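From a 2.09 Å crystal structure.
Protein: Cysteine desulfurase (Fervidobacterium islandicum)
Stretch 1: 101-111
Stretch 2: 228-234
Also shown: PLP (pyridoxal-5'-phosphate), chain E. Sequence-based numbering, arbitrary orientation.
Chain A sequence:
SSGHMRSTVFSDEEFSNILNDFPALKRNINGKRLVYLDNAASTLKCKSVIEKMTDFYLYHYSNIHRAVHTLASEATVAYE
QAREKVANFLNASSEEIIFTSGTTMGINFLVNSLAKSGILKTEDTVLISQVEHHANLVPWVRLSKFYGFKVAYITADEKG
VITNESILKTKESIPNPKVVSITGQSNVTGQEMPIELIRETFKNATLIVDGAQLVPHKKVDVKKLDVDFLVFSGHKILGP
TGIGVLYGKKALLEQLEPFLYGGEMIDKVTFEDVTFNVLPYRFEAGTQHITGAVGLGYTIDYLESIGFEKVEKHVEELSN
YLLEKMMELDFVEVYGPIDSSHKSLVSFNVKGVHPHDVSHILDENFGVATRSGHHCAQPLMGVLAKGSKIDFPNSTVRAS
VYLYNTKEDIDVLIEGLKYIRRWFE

Stretch 1 101-111: SGTTMGINFLV
Stretch 2 228-234: DFLVFSG

A recurring principle in PLP enzymes is that the N-terminus of a helix binds the cofactor phosphate while the body of the helix packs on a strand; this cysteine desulfurase offers a compact example. Ser101 and Gly102 lead into a helix running from Thr103 to Val111 and continuing beyond it, with phi/psi near -58/-48 and i to i-4 bonds starting at Gly106 N to Gly102 O (3.1 Å). Residues 229-233 form an extended strand, phi from -118 to -156° and psi from 137 to 173°. The two axes run nearly antiparallel, at 153°, and approach to 7.1 Å. They are tightest at the helix start, where the CA atoms of Gly102 and Ser233, and likewise those of Thr103 and Phe232, lie 4.7 Å apart; the CA atoms of Leu110 and Phe229 are 8.6 Å apart.

Two glycines matter for different reasons: Gly102 for its own backbone angles, Gly106 for room against the strand. Gly102, the N-cap residue, adopts phi/psi of 158/176, where a CB would jam against the preceding carbonyl oxygen. At Gly106 a CB would point toward the strand and stand 2.8 Å from Val231 CG1, a clash; without it, Gly106 CA rests 4.0 Å from that methyl.

Polar contacts gather at the narrow end. Thr103 N donates to Ser233 OG at 2.9 Å and 163°, and Thr103 OG1 donates to the same Ser233 OG at 2.6 Å. Thr103 and Ser233 both use the m rotamer, their CA-to-CB bonds directed sideways. Ser233 OG accepts both of these bonds and donates one of its own to PLP O3P at 2.5 Å, so the interface and the ligand share one hydroxyl. Thr104, also m, points away from the strand and grips the phosphate through Thr104 N to PLP O1P (3.1 Å, 162°) and Thr104 OG1 to PLP O1P (2.6 Å).

Apolar packing fills the remainder. Val231 (m) points toward the helix, and its CG2 meets Thr103 CG2 at 3.7 Å and Ile107 CD1 at 3.9 Å; Ile107, with chi1 and chi2 both m, starts sideways but brings its end nearer. Where the backbones stand farther apart, larger side chains bridge the gap: Leu110 (m, t) and Phe229 (m, chi2 -80°) point toward each other's stretch. Leu110 CD2 sits 3.8 Å from the Phe229 ring centroid, 13° off the normal, a CH-pi contact over one face. Between Phe229 and Val231, Leu230 (chi1 t, chi2 123°) directs its CA-to-CB bond away from the helix, in keeping with the alternation expected of a strand, which holds from Phe229 to Phe232 before Ser233 turns sideways.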

# COMPACT_ATOMS: atom_id res chain seq x y z
N SER A 101 2.73 -1.44 3.27
CA SER A 101 1.40 -0.80 3.19
C SER A 101 0.82 -0.48 4.56
O SER A 101 -0.17 0.26 4.66
CB SER A 101 0.45 -1.65 2.39
OG SER A 101 0.12 -2.84 3.11
N GLY A 102 1.45 -1.00 5.64
CA GLY A 102 0.90 -0.81 7.01
C GLY A 102 1.35 -1.84 8.03
O GLY A 102 2.06 -2.83 7.68
N THR A 103 0.93 -1.65 9.27
CA THR A 103 1.19 -2.62 10.31
C THR A 103 0.72 -4.02 9.91
O THR A 103 1.46 -4.97 10.02
CB THR A 103 0.52 -2.25 11.58
OG1 THR A 103 1.00 -0.97 12.01
CG2 THR A 103 0.76 -3.34 12.67
N THR A 104 -0.55 -4.14 9.49
CA THR A 104 -1.12 -5.39 9.12
C THR A 104 -0.26 -6.14 8.11
O THR A 104 0.06 -7.33 8.31
CB THR A 104 -2.56 -5.22 8.63
OG1 THR A 104 -3.34 -4.58 9.64
CG2 THR A 104 -3.21 -6.58 8.27
N MET A 105 0.12 -5.49 7.02
CA MET A 105 1.01 -6.15 6.04
C MET A 105 2.31 -6.61 6.69
O MET A 105 2.78 -7.72 6.45
CB MET A 105 1.32 -5.24 4.83
CG MET A 105 2.56 -5.72 4.02
SD MET A 105 2.80 -4.90 2.43
CE MET A 105 4.52 -5.33 2.03
N GLY A 106 2.95 -5.75 7.46
CA GLY A 106 4.14 -6.12 8.23
C GLY A 106 4.06 -7.39 9.03
O GLY A 106 4.95 -8.22 8.93
N ILE A 107 2.99 -7.59 9.78
CA ILE A 107 2.81 -8.81 10.54
C ILE A 107 2.66 -9.99 9.59
O ILE A 107 3.22 -11.08 9.82
CB ILE A 107 1.63 -8.77 11.55
CG1 ILE A 107 1.81 -7.68 12.63
CG2 ILE A 107 1.47 -10.10 12.28
CD1 ILE A 107 2.92 -7.98 13.59
N ASN A 108 1.85 -9.82 8.56
CA ASN A 108 1.69 -10.92 7.61
C ASN A 108 3.03 -11.30 6.95
O ASN A 108 3.31 -12.49 6.74
CB ASN A 108 0.64 -10.59 6.53
CG ASN A 108 -0.77 -10.78 7.02
OD1 ASN A 108 -1.34 -11.88 6.89
ND2 ASN A 108 -1.36 -9.73 7.63
N PHE A 109 3.84 -10.28 6.63
CA PHE A 109 5.15 -10.45 6.04
C PHE A 109 5.99 -11.36 6.98
O PHE A 109 6.62 -12.35 6.54
CB PHE A 109 5.73 -9.06 5.84
CG PHE A 109 7.18 -8.98 5.43
CD1 PHE A 109 8.20 -9.68 6.08
CD2 PHE A 109 7.54 -8.03 4.48
CE1 PHE A 109 9.53 -9.53 5.71
CE2 PHE A 109 8.88 -7.87 4.11
CZ PHE A 109 9.87 -8.65 4.72
N LEU A 110 5.96 -11.06 8.27
CA LEU A 110 6.79 -11.82 9.22
C LEU A 110 6.35 -13.29 9.35
O LEU A 110 7.20 -14.16 9.31
CB LEU A 110 6.83 -11.11 10.58
CG LEU A 110 7.58 -9.81 10.51
CD1 LEU A 110 7.51 -9.04 11.80
CD2 LEU A 110 9.05 -10.08 10.18
N VAL A 111 5.06 -13.54 9.51
CA VAL A 111 4.61 -14.90 9.69
C VAL A 111 5.01 -15.75 8.48
O VAL A 111 5.60 -16.85 8.65
CB VAL A 111 3.05 -15.06 9.80
CG1 VAL A 111 2.72 -16.53 10.06
CG2 VAL A 111 2.47 -14.23 10.89
N ASP A 228 13.73 -7.72 17.77
CA ASP A 228 14.13 -8.22 16.46
C ASP A 228 13.40 -7.55 15.29
O ASP A 228 14.02 -7.32 14.25
CB ASP A 228 13.93 -9.70 16.47
CG ASP A 228 14.87 -10.38 17.58
OD1 ASP A 228 16.04 -10.00 17.67
OD2 ASP A 228 14.38 -11.18 18.39
N PHE A 229 12.12 -7.32 15.45
CA PHE A 229 11.30 -6.68 14.45
C PHE A 229 10.34 -5.76 15.17
O PHE A 229 9.89 -6.09 16.29
CB PHE A 229 10.50 -7.69 13.61
CG PHE A 229 11.33 -8.65 12.84
CD1 PHE A 229 11.92 -8.28 11.65
CD2 PHE A 229 11.63 -9.89 13.38
CE1 PHE A 229 12.74 -9.12 10.98
CE2 PHE A 229 12.44 -10.76 12.69
CZ PHE A 229 13.01 -10.38 11.49
N LEU A 230 10.04 -4.62 14.52
CA LEU A 230 8.97 -3.72 14.93
C LEU A 230 8.17 -3.23 13.68
O LEU A 230 8.76 -2.91 12.65
CB LEU A 230 9.54 -2.50 15.65
CG LEU A 230 8.54 -1.52 16.28
CD1 LEU A 230 8.78 -1.35 17.75
CD2 LEU A 230 8.64 -0.16 15.62
N VAL A 231 6.85 -3.10 13.83
CA VAL A 231 6.00 -2.60 12.77
C VAL A 231 5.14 -1.42 13.25
O VAL A 231 4.71 -1.41 14.40
CB VAL A 231 5.11 -3.72 12.24
CG1 VAL A 231 5.95 -4.81 11.55
CG2 VAL A 231 4.23 -4.34 13.32
N PHE A 232 4.83 -0.48 12.36
CA PHE A 232 3.84 0.52 12.66
C PHE A 232 3.22 1.09 11.36
O PHE A 232 3.74 0.81 10.26
CB PHE A 232 4.46 1.63 13.59
CG PHE A 232 5.47 2.56 12.91
CD1 PHE A 232 6.83 2.29 12.93
CD2 PHE A 232 5.05 3.76 12.34
CE1 PHE A 232 7.74 3.15 12.33
CE2 PHE A 232 5.94 4.61 11.76
CZ PHE A 232 7.31 4.32 11.77
N SER A 233 2.18 1.92 11.50
CA SER A 233 1.44 2.46 10.38
C SER A 233 1.55 3.97 10.37
O SER A 233 1.38 4.66 11.42
CB SER A 233 -0.05 2.11 10.48
OG SER A 233 -0.31 0.70 10.45
N GLY A 234 1.77 4.51 9.15
CA GLY A 234 1.87 5.94 8.94
C GLY A 234 0.66 6.75 9.36
O GLY A 234 0.82 7.88 9.89
N1 PLP E . -2.25 -3.08 16.09
C2 PLP E . -2.61 -2.11 16.88
C2A PLP E . -2.35 -2.19 18.35
C3 PLP E . -3.32 -0.98 16.27
O3 PLP E . -3.72 -0.00 17.06
C4 PLP E . -3.53 -0.93 14.83
C4A PLP E . -4.13 0.20 14.14
C5 PLP E . -3.10 -2.10 14.04
C6 PLP E . -2.49 -3.09 14.75
C5A PLP E . -3.35 -2.21 12.54
O4P PLP E . -2.97 -1.13 11.69
P PLP E . -3.38 -0.95 10.13
O1P PLP E . -2.77 -2.05 9.35
O2P PLP E . -4.87 -0.91 10.21
O3P PLP E . -2.72 0.37 9.85